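Local coordinates for protein xylulose kinase (Escherichia coli, PDB 2ITM) that catalyses ATP-dependent phosphorylation of D-xylulose to D-xylulose 5-phosphate, and of 1-deoxy-D-xylulose less efficiently, working as a homodimer of the FGGY kinase family, at residues A[23-28]-A[60-65]; A[38-43]-A[89-94]; A[80-85]-A[140-145]; A[387-392]-A[411-416]; A[401-406]-A[453-458]. All blocks are in the same frame, centred on the assembly; numbering follows the deposited sequence.

Overall arrangement
From the N terminus, contact 1 closes a loop between the outer strand 23-30 of the first sheet and the end of helix 45-62. Contact 2 opens within that loop, at strand 42-43, and closes beyond it at strand 93-94, so the two cross. Contact 3 in turn crosses contact 2: 80-85 precedes 89-94, and 140-145 follows it. Contacts 2 and 3 touch, Leu90 N lying 2.9 Å from Leu82 O. All three belong to the N-terminal FGGY domain. Far along the chain, contacts 4 and 5 also cross and touch, joining strands 390-393, 414-417 and 451-455 of the second sheet, with helix 400-410 packed on it.

Contact 1: residues A[23-28]-A[60-65]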
# COMPACT_ATOMS: atom_id res chain seq x y z
N VAL A 23 44.89 -6.96 -1.74
CA VAL A 23 44.29 -8.21 -2.09
C VAL A 23 44.93 -8.65 -3.40
O VAL A 23 44.90 -7.97 -4.37
CB VAL A 23 42.81 -8.04 -2.25
CG1 VAL A 23 42.14 -9.31 -2.61
CG2 VAL A 23 42.25 -7.41 -1.05
N VAL A 24 45.50 -9.83 -3.38
CA VAL A 24 46.20 -10.41 -4.48
C VAL A 24 45.39 -11.50 -5.13
O VAL A 24 45.56 -11.80 -6.29
CB VAL A 24 47.53 -10.94 -3.94
CG1 VAL A 24 48.06 -12.01 -4.73
CG2 VAL A 24 48.52 -9.85 -3.84
N ALA A 25 44.48 -12.08 -4.36
CA ALA A 25 43.61 -13.14 -4.82
C ALA A 25 42.46 -13.37 -3.85
O ALA A 25 42.60 -13.16 -2.68
CB ALA A 25 44.36 -14.42 -5.06
N ALA A 26 41.33 -13.80 -4.38
CA ALA A 26 40.14 -14.10 -3.62
C ALA A 26 39.46 -15.34 -4.11
O ALA A 26 39.64 -15.74 -5.24
CB ALA A 26 39.20 -12.98 -3.66
N GLN A 27 38.68 -15.94 -3.25
CA GLN A 27 37.96 -17.12 -3.59
C GLN A 27 36.74 -17.26 -2.71
O GLN A 27 36.80 -17.04 -1.54
CB GLN A 27 38.87 -18.32 -3.53
CG GLN A 27 38.27 -19.58 -4.05
CD GLN A 27 37.92 -19.52 -5.52
OE1 GLN A 27 38.78 -19.46 -6.34
NE2 GLN A 27 36.65 -19.56 -5.82
N THR A 28 35.62 -17.63 -3.33
CA THR A 28 34.36 -17.81 -2.63
C THR A 28 33.70 -19.16 -2.83
O THR A 28 33.79 -19.75 -3.88
CB THR A 28 33.35 -16.73 -3.04
OG1 THR A 28 33.72 -15.47 -2.52
CG2 THR A 28 32.12 -16.93 -2.37
N GLY A 60 44.66 -21.52 -3.96
CA GLY A 60 46.04 -21.91 -4.09
C GLY A 60 46.38 -22.22 -5.53
O GLY A 60 47.51 -22.03 -5.95
N ASP A 61 45.40 -22.68 -6.28
CA ASP A 61 45.51 -22.82 -7.73
C ASP A 61 45.85 -21.48 -8.37
O ASP A 61 46.74 -21.41 -9.19
CB ASP A 61 44.21 -23.34 -8.32
CG ASP A 61 43.86 -24.74 -7.87
OD1 ASP A 61 44.78 -25.53 -7.57
OD2 ASP A 61 42.69 -25.15 -7.78
N GLN A 62 45.11 -20.45 -7.99
CA GLN A 62 45.33 -19.11 -8.47
C GLN A 62 46.72 -18.63 -8.11
O GLN A 62 47.41 -18.06 -8.93
CB GLN A 62 44.33 -18.14 -7.86
CG GLN A 62 42.96 -18.18 -8.46
CD GLN A 62 42.01 -17.21 -7.79
OE1 GLN A 62 42.29 -16.01 -7.71
NE2 GLN A 62 40.89 -17.72 -7.30
N HIS A 63 47.10 -18.85 -6.87
CA HIS A 63 48.36 -18.35 -6.37
C HIS A 63 48.88 -19.16 -5.20
O HIS A 63 48.15 -19.50 -4.30
CB HIS A 63 48.23 -16.88 -5.96
CG HIS A 63 49.55 -16.24 -5.67
ND1 HIS A 63 50.07 -15.24 -6.45
CD2 HIS A 63 50.46 -16.48 -4.71
CE1 HIS A 63 51.25 -14.88 -5.98
NE2 HIS A 63 51.51 -15.62 -4.92
N SER A 64 50.18 -19.43 -5.23
CA SER A 64 50.82 -20.14 -4.15
C SER A 64 50.66 -19.46 -2.80
O SER A 64 50.77 -18.26 -2.68
CB SER A 64 52.28 -20.42 -4.46
OG SER A 64 52.99 -20.83 -3.32
N LEU A 65 50.43 -20.26 -1.79
CA LEU A 65 50.23 -19.78 -0.44
C LEU A 65 51.43 -20.11 0.42
O LEU A 65 51.39 -19.96 1.64
CB LEU A 65 48.98 -20.43 0.14
CG LEU A 65 47.74 -20.33 -0.73
CD1 LEU A 65 46.53 -20.93 -0.03
CD2 LEU A 65 47.50 -18.90 -1.13
O HOH W 1 40.47 -13.57 -7.69
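Gln62, in the last turn of helix 45-62, reaches Ala25 and Ala26 on strand 23-30, the outermost strand of the mixed sheet in this actin-like N-terminal domain. The strand carries a classic beta bulge here, Val24 and Ala25 together facing Leu16 of the adjoining strand 11-17. In Gln62, chi1 of -77° puts CG beside the backbone N, and the extended chain carries the amide to Ala25 and Ala26. NE2 gives a hydrogen bond to Ala26 O at 3.1 Å, the N-H...O angle being 152°, and so uses a carbonyl that points out from the edge of the strand backbone. OE1 packs 3.7 Å from Ala25 CB and also accepts from a water at 3.0 Å; that water in turn takes a weak bond from Ala26 N at 3.4 Å. Both polar atoms of the amide are thereby engaged, which would restrict its rotation. Helical geometry stops at His63, where the chain turns away. Its imidazole lies beyond the bulge and also touches Leu16, while a single methyl of the strand, Val24 CG1, lies over one face of the ring.

Contact 2: residues A[38-43]-A[89-94]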
# COMPACT_ATOMS: atom_id res chain seq x y z
N PRO A 38 9.59 -23.60 10.99
CA PRO A 38 9.43 -22.16 11.11
C PRO A 38 10.26 -21.59 12.25
O PRO A 38 10.19 -22.06 13.37
CB PRO A 38 7.93 -21.99 11.37
CG PRO A 38 7.35 -23.38 11.38
CD PRO A 38 8.46 -24.33 11.59
N LEU A 39 11.06 -20.58 11.94
CA LEU A 39 11.92 -19.93 12.91
C LEU A 39 13.23 -20.65 13.16
O LEU A 39 14.03 -20.22 13.96
CB LEU A 39 11.22 -19.83 14.27
CG LEU A 39 10.03 -18.88 14.39
CD1 LEU A 39 9.60 -18.77 15.82
CD2 LEU A 39 10.34 -17.52 13.82
N TRP A 40 13.45 -21.75 12.47
CA TRP A 40 14.69 -22.48 12.63
C TRP A 40 15.62 -22.11 11.50
O TRP A 40 15.23 -22.04 10.34
CB TRP A 40 14.53 -23.99 12.71
CG TRP A 40 13.88 -24.46 13.95
CD1 TRP A 40 12.91 -23.84 14.65
CD2 TRP A 40 14.13 -25.69 14.63
NE1 TRP A 40 12.54 -24.59 15.74
CE2 TRP A 40 13.28 -25.74 15.74
CE3 TRP A 40 15.00 -26.76 14.40
CZ2 TRP A 40 13.27 -26.80 16.62
CZ3 TRP A 40 14.99 -27.81 15.27
CH2 TRP A 40 14.13 -27.83 16.37
N SER A 41 16.87 -21.87 11.87
CA SER A 41 17.92 -21.57 10.92
C SER A 41 19.19 -22.27 11.37
O SER A 41 19.76 -21.93 12.39
CB SER A 41 18.13 -20.06 10.84
OG SER A 41 18.89 -19.70 9.71
N GLU A 42 19.60 -23.27 10.59
CA GLU A 42 20.65 -24.15 11.02
C GLU A 42 21.64 -24.43 9.89
O GLU A 42 21.30 -24.37 8.72
CB GLU A 42 20.07 -25.48 11.51
CG GLU A 42 19.32 -25.38 12.83
CD GLU A 42 18.75 -26.71 13.25
OE1 GLU A 42 18.64 -27.60 12.38
OE2 GLU A 42 18.45 -26.85 14.42
N GLN A 43 22.87 -24.74 10.26
CA GLN A 43 23.85 -25.28 9.34
C GLN A 43 24.64 -26.41 9.96
O GLN A 43 24.81 -26.48 11.17
CB GLN A 43 24.78 -24.18 8.84
CG GLN A 43 24.17 -23.28 7.79
CD GLN A 43 24.99 -22.05 7.51
OE1 GLN A 43 24.87 -21.46 6.45
NE2 GLN A 43 25.80 -21.64 8.46
N VAL A 89 30.20 -33.31 16.92
CA VAL A 89 29.11 -32.36 16.75
C VAL A 89 27.77 -32.95 17.15
O VAL A 89 27.28 -33.88 16.52
CB VAL A 89 29.08 -31.78 15.33
CG1 VAL A 89 27.78 -31.10 15.06
CG2 VAL A 89 30.21 -30.79 15.13
N LEU A 90 27.21 -32.37 18.19
CA LEU A 90 26.08 -32.94 18.90
C LEU A 90 24.77 -32.69 18.15
O LEU A 90 23.92 -33.56 18.07
CB LEU A 90 25.99 -32.31 20.28
CG LEU A 90 26.20 -33.17 21.52
CD1 LEU A 90 26.54 -34.60 21.20
CD2 LEU A 90 27.19 -32.56 22.49
N ARG A 91 24.62 -31.49 17.62
CA ARG A 91 23.50 -31.12 16.78
C ARG A 91 23.90 -30.08 15.77
O ARG A 91 24.98 -29.55 15.83
CB ARG A 91 22.34 -30.61 17.63
CG ARG A 91 22.50 -29.19 18.11
CD ARG A 91 21.46 -28.75 19.14
NE ARG A 91 20.07 -28.92 18.69
CZ ARG A 91 19.60 -28.58 17.50
NH1 ARG A 91 20.38 -28.03 16.61
NH2 ARG A 91 18.33 -28.79 17.21
N PRO A 92 23.03 -29.78 14.82
CA PRO A 92 23.32 -28.73 13.86
C PRO A 92 23.44 -27.36 14.53
O PRO A 92 22.81 -27.12 15.54
CB PRO A 92 22.10 -28.76 12.90
CG PRO A 92 21.60 -30.12 13.01
CD PRO A 92 21.81 -30.51 14.43
N ALA A 93 24.29 -26.51 13.97
CA ALA A 93 24.48 -25.17 14.50
C ALA A 93 23.22 -24.33 14.42
O ALA A 93 22.60 -24.24 13.38
CB ALA A 93 25.64 -24.48 13.84
N ILE A 94 22.84 -23.73 15.54
CA ILE A 94 21.72 -22.82 15.59
C ILE A 94 22.17 -21.38 15.36
O ILE A 94 22.83 -20.80 16.21
CB ILE A 94 21.04 -22.92 16.95
CG1 ILE A 94 20.61 -24.35 17.24
CG2 ILE A 94 19.89 -21.96 17.06
CD1 ILE A 94 20.15 -24.54 18.60
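The carboxylate of Glu42 overlaps the ring of Pro92, with OE1 3.7 Å from Pro92 CB, while OE2 meets the guanidinium of Arg91 in a salt bridge. Arg91 NH1 lies 3.1 Å from Glu42 OE2 at an N-H...O angle of 152°; the oxygen sits near the guanidinium plane, yet NH1 comes from above the carboxylate. Arg91 NH2 adds a weak bond to the same OE2 at 3.4 Å. The two planar groups stand 64° apart. OE2 has a stronger partner in Arg100, and Arg91 NE pairs with Glu139, so the carboxylate probably offsets the repulsion between two close guanidiniums. A face of the Arg91 guanidinium carries Ile94 CD1, 3.9 Å above its plane. Trp40 CZ3 approaches Arg91 NH2 at 4.0 Å, and the same indole makes a cation-pi contact with Arg100. An alanine in place of Glu42 would probably leave Arg91 NH1 and Arg100 without this carboxylate, their close like charges less well offset. On the backbone, Gln43 N donates to Ala93 O at 3.2 Å and Ala93 N to Gln43 O at 2.8 Å. Gln43 also touches Gln76 of the xylulose pocket. The whole is a minimal two-stranded antiparallel ribbon, with Glu42 and Ile94 as its non-hydrogen-bonded pair, the side chain of Gln43 lying about 10 Å from the bound D-xylulose.

Contact 3: residues A[80-85]-A[140-145]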
# COMPACT_ATOMS: atom_id res chain seq x y z
N ALA A 80 25.50 -21.12 17.67
CA ALA A 80 25.78 -22.10 18.71
C ALA A 80 26.23 -23.46 18.16
O ALA A 80 25.43 -24.23 17.65
CB ALA A 80 24.62 -22.24 19.64
N THR A 81 27.52 -23.74 18.30
CA THR A 81 28.06 -25.05 17.97
C THR A 81 28.31 -25.89 19.22
O THR A 81 29.15 -25.56 20.04
CB THR A 81 29.35 -24.91 17.15
OG1 THR A 81 29.17 -23.99 16.08
CG2 THR A 81 29.71 -26.21 16.48
N LEU A 82 27.57 -26.99 19.33
CA LEU A 82 27.63 -27.85 20.50
C LEU A 82 28.47 -29.11 20.27
O LEU A 82 28.14 -29.95 19.44
CB LEU A 82 26.24 -28.28 20.94
CG LEU A 82 25.17 -27.28 21.35
CD1 LEU A 82 24.52 -27.74 22.61
CD2 LEU A 82 25.67 -25.87 21.48
N LEU A 83 29.54 -29.24 21.04
CA LEU A 83 30.43 -30.37 20.93
C LEU A 83 30.39 -31.22 22.19
O LEU A 83 30.31 -30.71 23.29
CB LEU A 83 31.85 -29.88 20.68
CG LEU A 83 32.07 -28.98 19.47
CD1 LEU A 83 33.51 -28.64 19.34
CD2 LEU A 83 31.56 -29.60 18.21
N ASP A 84 30.47 -32.54 22.01
CA ASP A 84 30.78 -33.42 23.11
C ASP A 84 32.24 -33.51 23.48
O ASP A 84 33.07 -32.82 22.94
CB ASP A 84 30.18 -34.82 22.90
CG ASP A 84 30.91 -35.64 21.85
OD1 ASP A 84 32.02 -35.26 21.44
OD2 ASP A 84 30.45 -36.68 21.39
N ALA A 85 32.54 -34.39 24.41
CA ALA A 85 33.87 -34.53 24.97
C ALA A 85 34.84 -35.12 23.98
O ALA A 85 36.03 -35.00 24.15
CB ALA A 85 33.83 -35.39 26.21
N PRO A 140 17.12 -32.38 26.31
CA PRO A 140 17.93 -32.58 27.51
C PRO A 140 19.00 -33.64 27.30
O PRO A 140 20.05 -33.60 27.91
CB PRO A 140 16.90 -33.05 28.54
CG PRO A 140 15.79 -33.58 27.75
CD PRO A 140 15.71 -32.74 26.53
N GLU A 141 18.70 -34.58 26.42
CA GLU A 141 19.63 -35.64 26.09
C GLU A 141 20.88 -35.11 25.42
O GLU A 141 21.97 -35.56 25.70
CB GLU A 141 18.94 -36.64 25.18
CG GLU A 141 17.43 -36.69 25.35
CD GLU A 141 16.70 -35.56 24.63
OE1 GLU A 141 15.51 -35.35 24.92
OE2 GLU A 141 17.31 -34.90 23.78
N ILE A 142 20.70 -34.15 24.52
CA ILE A 142 21.81 -33.40 23.95
C ILE A 142 22.55 -32.57 24.98
O ILE A 142 23.76 -32.62 25.05
CB ILE A 142 21.31 -32.47 22.84
CG1 ILE A 142 20.62 -33.25 21.73
CG2 ILE A 142 22.42 -31.61 22.35
CD1 ILE A 142 21.50 -34.15 20.98
N PHE A 143 21.82 -31.79 25.77
CA PHE A 143 22.44 -30.92 26.76
C PHE A 143 23.38 -31.67 27.68
O PHE A 143 24.48 -31.22 27.97
CB PHE A 143 21.39 -30.19 27.58
CG PHE A 143 21.94 -29.07 28.40
CD1 PHE A 143 22.15 -27.83 27.85
CD2 PHE A 143 22.25 -29.26 29.73
CE1 PHE A 143 22.66 -26.81 28.60
CE2 PHE A 143 22.75 -28.24 30.49
CZ PHE A 143 22.97 -27.02 29.92
N ARG A 144 22.93 -32.83 28.13
CA ARG A 144 23.69 -33.72 28.99
C ARG A 144 25.09 -34.01 28.46
O ARG A 144 26.00 -34.28 29.22
CB ARG A 144 22.93 -35.04 29.15
CG ARG A 144 22.91 -35.63 30.54
CD ARG A 144 22.17 -36.95 30.65
NE ARG A 144 22.04 -37.39 32.04
CZ ARG A 144 21.23 -38.37 32.45
NH1 ARG A 144 20.48 -39.03 31.59
NH2 ARG A 144 21.18 -38.69 33.74
N GLN A 145 25.26 -33.96 27.15
CA GLN A 145 26.50 -34.36 26.50
C GLN A 145 27.45 -33.19 26.14
O GLN A 145 28.51 -33.40 25.59
CB GLN A 145 26.20 -35.16 25.23
CG GLN A 145 25.45 -36.44 25.42
CD GLN A 145 25.06 -37.05 24.09
OE1 GLN A 145 23.90 -37.02 23.70
NE2 GLN A 145 26.04 -37.58 23.38
O HOH W 2 30.49 -35.06 26.17
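Leu82 and Ile142 make the apolar part of this contact, between strand 81-83 and the short helix 140-143. Leu82 CD1 comes to 4.4 Å from Ile142 CG2, a loose methyl-to-methyl touch. Leu82 has further company: Leu132 of helix 128-138, Ile146 and Val149 also lie against it, so Ile142 adds one wall to a hydrophobic cluster. In Ile142, chi1 of -59° puts CG1 anti to the carbonyl carbon and leaves CG2, the branch that meets Leu82, anti to the backbone N.

The polar part gathers on one atom, the carbonyl oxygen of Gln145. Asp84 CA points a C-H at it, CA to Gln145 O 3.4 Å with 143° at the hydrogen, and Asp84 CB follows at 3.5 Å from the same oxygen. Leu90 CD2, from the neighbouring contact, also packs on it. A water then bridges the segments: it donates to Gln145 O at 2.6 Å and accepts from Ala85 N at 2.8 Å. The carboxylate of Asp84 is turned back to its own chain, where OD1 accepts from Arg88 N and, weakly, from Gln86 N, within the turn after the strand.

Within 140-145, Arg144 N bonds to Pro140 O at 3.0 Å and Gln145 N to Ile142 O at 2.9 Å. Soon after, strand 148-150 pairs antiparallel with strand 81-83. No direct hydrogen bond joins the two segments, so across this contact the carbonyl of Gln145 is met by a C-H and a shared water rather than by a backbone N-H.

Contact 4: residues A[387-392]-A[411-416]; sequences PQSVTL and GQQLDY
CG of Asp415 stands anti to its carbonyl carbon (chi1 -67°) and CG of Gln413 anti to its backbone N (chi1 174°), and the two side chains meet Ser389, just before strand 390-393. Asp415 OD2 lies 2.9 Å from Ser389 OG. Ser389 OG lies 2.4 Å from Gln413 OE1, a very short hydrogen bond whose detail is doubtful. Asp415 OD1 bonds to Ser454 OG on the next strand, again at a very short distance, so the carboxylate lies between two serines. An alanine in place of Asp415 would probably leave the Ser454 hydroxyl without this acceptor and open a gap beside Ser389. The segments hold the two parallel strands of a beta-alpha-beta crossover, joined through helix 400-410; 390-393 lies between 249-253 and 414-417, and 414-417 is next to the edge strand 451-455. Val390 N donates to Gln413 O at 3.0 Å, nearly straight at 170°; Asp415 N then bonds to Val390 O at 2.9 Å and Leu392 N to Asp415 O at 2.9 Å. On the face carrying Val390, Leu392, Leu414 and Tyr416, Leu392 CD2 packs 3.9 Å from Leu414 CB and Val390 CB 4.0 Å from Leu414 CD2. Leu414 also meets Leu406 and Ala407 of the crossover helix. The Tyr416 ring turns its edge to the strand, CD1 3.4 Å from Leu392 O.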
# COMPACT_ATOMS: atom_id res chain seq x y z
N PRO A 387 30.80 11.31 16.63
CA PRO A 387 31.72 11.20 15.50
C PRO A 387 32.10 12.56 14.92
O PRO A 387 31.27 13.44 14.85
CB PRO A 387 30.93 10.38 14.49
CG PRO A 387 29.54 10.52 14.88
CD PRO A 387 29.50 10.70 16.35
N GLN A 388 33.35 12.70 14.53
CA GLN A 388 33.76 13.84 13.72
C GLN A 388 33.26 13.69 12.30
O GLN A 388 32.89 14.66 11.65
CB GLN A 388 35.27 13.94 13.67
CG GLN A 388 35.98 13.81 14.99
CD GLN A 388 37.48 13.80 14.82
OE1 GLN A 388 38.01 14.51 13.99
NE2 GLN A 388 38.15 12.99 15.60
N SER A 389 33.29 12.46 11.83
CA SER A 389 32.72 12.12 10.55
C SER A 389 32.16 10.72 10.61
O SER A 389 32.45 9.98 11.51
CB SER A 389 33.79 12.23 9.46
OG SER A 389 33.43 13.18 8.49
N VAL A 390 31.35 10.39 9.62
CA VAL A 390 30.90 9.04 9.43
C VAL A 390 31.39 8.52 8.10
O VAL A 390 31.08 9.06 7.06
CB VAL A 390 29.38 8.95 9.53
CG1 VAL A 390 28.89 7.62 9.05
CG2 VAL A 390 28.94 9.20 10.93
N THR A 391 32.18 7.46 8.16
CA THR A 391 32.54 6.72 6.99
C THR A 391 31.37 6.06 6.32
O THR A 391 30.59 5.37 6.95
CB THR A 391 33.65 5.72 7.29
OG1 THR A 391 34.91 6.35 7.08
CG2 THR A 391 33.67 4.65 6.25
N LEU A 392 31.26 6.27 5.02
CA LEU A 392 30.10 5.85 4.28
C LEU A 392 30.54 4.94 3.15
O LEU A 392 31.24 5.35 2.26
CB LEU A 392 29.37 7.07 3.75
CG LEU A 392 28.01 6.93 3.09
CD1 LEU A 392 27.00 6.23 3.96
CD2 LEU A 392 27.52 8.27 2.69
N GLY A 411 22.66 16.15 9.29
CA GLY A 411 23.53 17.10 9.95
C GLY A 411 24.92 16.55 10.16
O GLY A 411 25.69 17.08 10.92
N GLN A 412 25.21 15.47 9.47
CA GLN A 412 26.43 14.71 9.67
C GLN A 412 27.33 14.81 8.46
O GLN A 412 26.88 14.67 7.34
CB GLN A 412 26.08 13.26 9.93
CG GLN A 412 27.01 12.56 10.84
CD GLN A 412 26.87 13.01 12.27
OE1 GLN A 412 25.77 13.31 12.71
NE2 GLN A 412 27.99 13.06 12.99
N GLN A 413 28.61 15.05 8.69
CA GLN A 413 29.60 14.95 7.63
C GLN A 413 29.82 13.50 7.19
O GLN A 413 30.22 12.65 7.97
CB GLN A 413 30.92 15.57 8.06
CG GLN A 413 32.05 15.36 7.06
CD GLN A 413 33.36 15.96 7.51
OE1 GLN A 413 34.36 15.26 7.61
NE2 GLN A 413 33.36 17.24 7.78
N LEU A 414 29.55 13.22 5.92
CA LEU A 414 29.70 11.86 5.42
C LEU A 414 30.88 11.70 4.47
O LEU A 414 30.89 12.25 3.37
CB LEU A 414 28.39 11.40 4.77
CG LEU A 414 27.12 11.63 5.58
CD1 LEU A 414 25.91 11.23 4.82
CD2 LEU A 414 27.21 10.93 6.87
N ASP A 415 31.86 10.92 4.91
CA ASP A 415 33.08 10.65 4.14
C ASP A 415 32.89 9.42 3.24
O ASP A 415 32.87 8.27 3.73
CB ASP A 415 34.25 10.35 5.06
CG ASP A 415 34.69 11.55 5.88
OD1 ASP A 415 34.58 12.68 5.38
OD2 ASP A 415 35.16 11.36 7.01
N TYR A 416 32.76 9.65 1.95
CA TYR A 416 32.66 8.57 0.99
C TYR A 416 34.02 7.96 0.67
O TYR A 416 34.95 8.66 0.30
CB TYR A 416 31.98 9.02 -0.28
CG TYR A 416 31.70 7.92 -1.25
CD1 TYR A 416 31.12 6.74 -0.84
CD2 TYR A 416 32.00 8.05 -2.59
CE1 TYR A 416 30.86 5.73 -1.72
CE2 TYR A 416 31.73 7.06 -3.47
CZ TYR A 416 31.17 5.90 -3.04
OH TYR A 416 30.90 4.90 -3.94
O HOH W 3 29.93 14.24 11.31

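Contact 5: residues A[401-406]-A[453-458]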
# COMPACT_ATOMS: atom_id res chain seq x y z
N TYR A 401 24.26 12.44 -5.29
CA TYR A 401 23.06 13.13 -4.89
C TYR A 401 22.57 12.65 -3.54
O TYR A 401 22.25 13.45 -2.68
CB TYR A 401 21.97 12.98 -5.93
CG TYR A 401 20.71 13.69 -5.55
CD1 TYR A 401 20.74 15.02 -5.17
CD2 TYR A 401 19.49 13.05 -5.56
CE1 TYR A 401 19.61 15.68 -4.82
CE2 TYR A 401 18.34 13.70 -5.20
CZ TYR A 401 18.41 15.02 -4.83
OH TYR A 401 17.27 15.69 -4.47
N TRP A 402 22.51 11.34 -3.35
CA TRP A 402 21.89 10.80 -2.18
C TRP A 402 22.76 10.96 -0.96
O TRP A 402 22.29 11.28 0.11
CB TRP A 402 21.50 9.35 -2.36
CG TRP A 402 20.62 8.87 -1.26
CD1 TRP A 402 19.46 9.43 -0.83
CD2 TRP A 402 20.83 7.74 -0.43
NE1 TRP A 402 18.93 8.72 0.21
CE2 TRP A 402 19.76 7.67 0.48
CE3 TRP A 402 21.82 6.76 -0.36
CZ2 TRP A 402 19.65 6.68 1.43
CZ3 TRP A 402 21.71 5.79 0.58
CH2 TRP A 402 20.64 5.75 1.47
N ARG A 403 24.05 10.77 -1.15
CA ARG A 403 25.02 10.99 -0.10
C ARG A 403 24.89 12.38 0.49
O ARG A 403 24.97 12.57 1.70
CB ARG A 403 26.44 10.79 -0.63
CG ARG A 403 26.85 9.33 -0.85
CD ARG A 403 28.34 9.11 -0.87
NE ARG A 403 28.97 9.92 -1.90
CZ ARG A 403 29.06 9.59 -3.18
NH1 ARG A 403 28.56 8.45 -3.61
NH2 ARG A 403 29.65 10.41 -4.03
N GLN A 404 24.69 13.37 -0.37
CA GLN A 404 24.50 14.74 0.06
C GLN A 404 23.17 14.95 0.76
O GLN A 404 23.10 15.63 1.75
CB GLN A 404 24.58 15.68 -1.12
CG GLN A 404 24.52 17.12 -0.70
CD GLN A 404 25.71 17.52 0.11
OE1 GLN A 404 25.57 18.16 1.14
NE2 GLN A 404 26.88 17.15 -0.36
N MET A 405 22.12 14.37 0.19
CA MET A 405 20.83 14.37 0.82
C MET A 405 20.94 13.80 2.21
O MET A 405 20.36 14.33 3.15
CB MET A 405 19.81 13.59 0.01
CG MET A 405 18.47 13.46 0.71
SD MET A 405 17.25 12.48 -0.14
CE MET A 405 16.88 13.57 -1.47
N LEU A 406 21.69 12.71 2.35
CA LEU A 406 21.91 12.09 3.65
C LEU A 406 22.63 13.01 4.61
O LEU A 406 22.35 13.00 5.80
CB LEU A 406 22.73 10.82 3.49
CG LEU A 406 22.03 9.48 3.63
CD1 LEU A 406 20.77 9.47 2.85
CD2 LEU A 406 22.93 8.36 3.19
N GLN A 453 35.18 11.45 -1.44
CA GLN A 453 34.47 12.72 -1.36
C GLN A 453 33.88 12.91 0.02
O GLN A 453 33.31 12.00 0.59
CB GLN A 453 33.37 12.80 -2.42
CG GLN A 453 32.57 14.12 -2.39
CD GLN A 453 31.47 14.20 -3.42
OE1 GLN A 453 31.10 13.20 -4.02
NE2 GLN A 453 30.95 15.39 -3.63
N SER A 454 34.01 14.12 0.55
CA SER A 454 33.48 14.45 1.85
C SER A 454 32.27 15.39 1.75
O SER A 454 32.35 16.46 1.17
CB SER A 454 34.56 15.09 2.71
OG SER A 454 35.13 14.16 3.59
N HIS A 455 31.15 14.97 2.33
CA HIS A 455 29.91 15.70 2.21
C HIS A 455 29.58 16.46 3.48
O HIS A 455 29.32 15.87 4.50
CB HIS A 455 28.77 14.77 1.88
CG HIS A 455 28.90 14.13 0.54
ND1 HIS A 455 28.27 14.62 -0.58
CD2 HIS A 455 29.57 13.03 0.14
CE1 HIS A 455 28.55 13.86 -1.61
NE2 HIS A 455 29.34 12.89 -1.21
N LEU A 456 29.60 17.79 3.39
CA LEU A 456 29.14 18.60 4.49
C LEU A 456 27.68 18.98 4.36
O LEU A 456 27.21 19.28 3.28
CB LEU A 456 30.01 19.83 4.68
CG LEU A 456 31.17 19.65 5.64
CD1 LEU A 456 32.35 20.41 5.14
CD2 LEU A 456 30.82 20.09 7.04
N PRO A 457 26.97 18.93 5.47
CA PRO A 457 25.58 19.35 5.51
C PRO A 457 25.41 20.77 5.03
O PRO A 457 26.09 21.66 5.50
CB PRO A 457 25.22 19.24 6.99
CG PRO A 457 26.43 18.72 7.67
CD PRO A 457 27.59 18.94 6.80
N ASP A 458 24.50 20.98 4.09
CA ASP A 458 24.07 22.31 3.73
C ASP A 458 23.12 22.89 4.76
O ASP A 458 22.11 22.29 5.08
CB ASP A 458 23.45 22.34 2.34
CG ASP A 458 23.02 23.72 1.93
OD1 ASP A 458 21.84 24.03 2.04
OD2 ASP A 458 23.81 24.56 1.48
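Arg403, in helix 400-410, crosses His455 of the edge strand obliquely, touching it with CB, CD and NE. Its CB starts over a face of the imidazole, 3.8 Å from the ring centroid and 19° off the normal, a CH-pi contact. CD follows at 3.9 Å from His455 NE2. Next, the bend at chi3 (-58°) brings NE back to the ring, where it donates to His455 NE2 at 3.1 Å with an N-H...N angle of 155°, the donor lying well out of the imidazole plane. Since NE2 accepts here, the ring is probably neutral with its proton on ND1. At the tip, NH2 donates to Gln453 OE1 at 3.1 Å, this oxygen lying in the guanidinium plane, while NH1 is taken by Ala397 O and, weakly, by Arg398 O. Tyr416 lies against the guanidinium in a cation-pi contact. The charged group is thus gripped on all three nitrogens, and its rotation is fixed by partners from the strand and from the loop before the helix.

Gln404, one residue on, sits beside the other nitrogen of the imidazole, its CB 3.9 Å from His455 ND1. Beyond, the segment leaves the sheet: Asp458 is the N-cap of helix 459-479, its OD1 accepting from Arg461 N, and its own N bonds to Asp408 OD1. The strand lies antiparallel to 414-417, its Gln453 and His455 bonded by backbone to Tyr416 and Leu414. Here the crossover helix packs on the outermost strand of a mixed sheet in an alpha/beta domain, as in the actin-like domains of FGGY kinases.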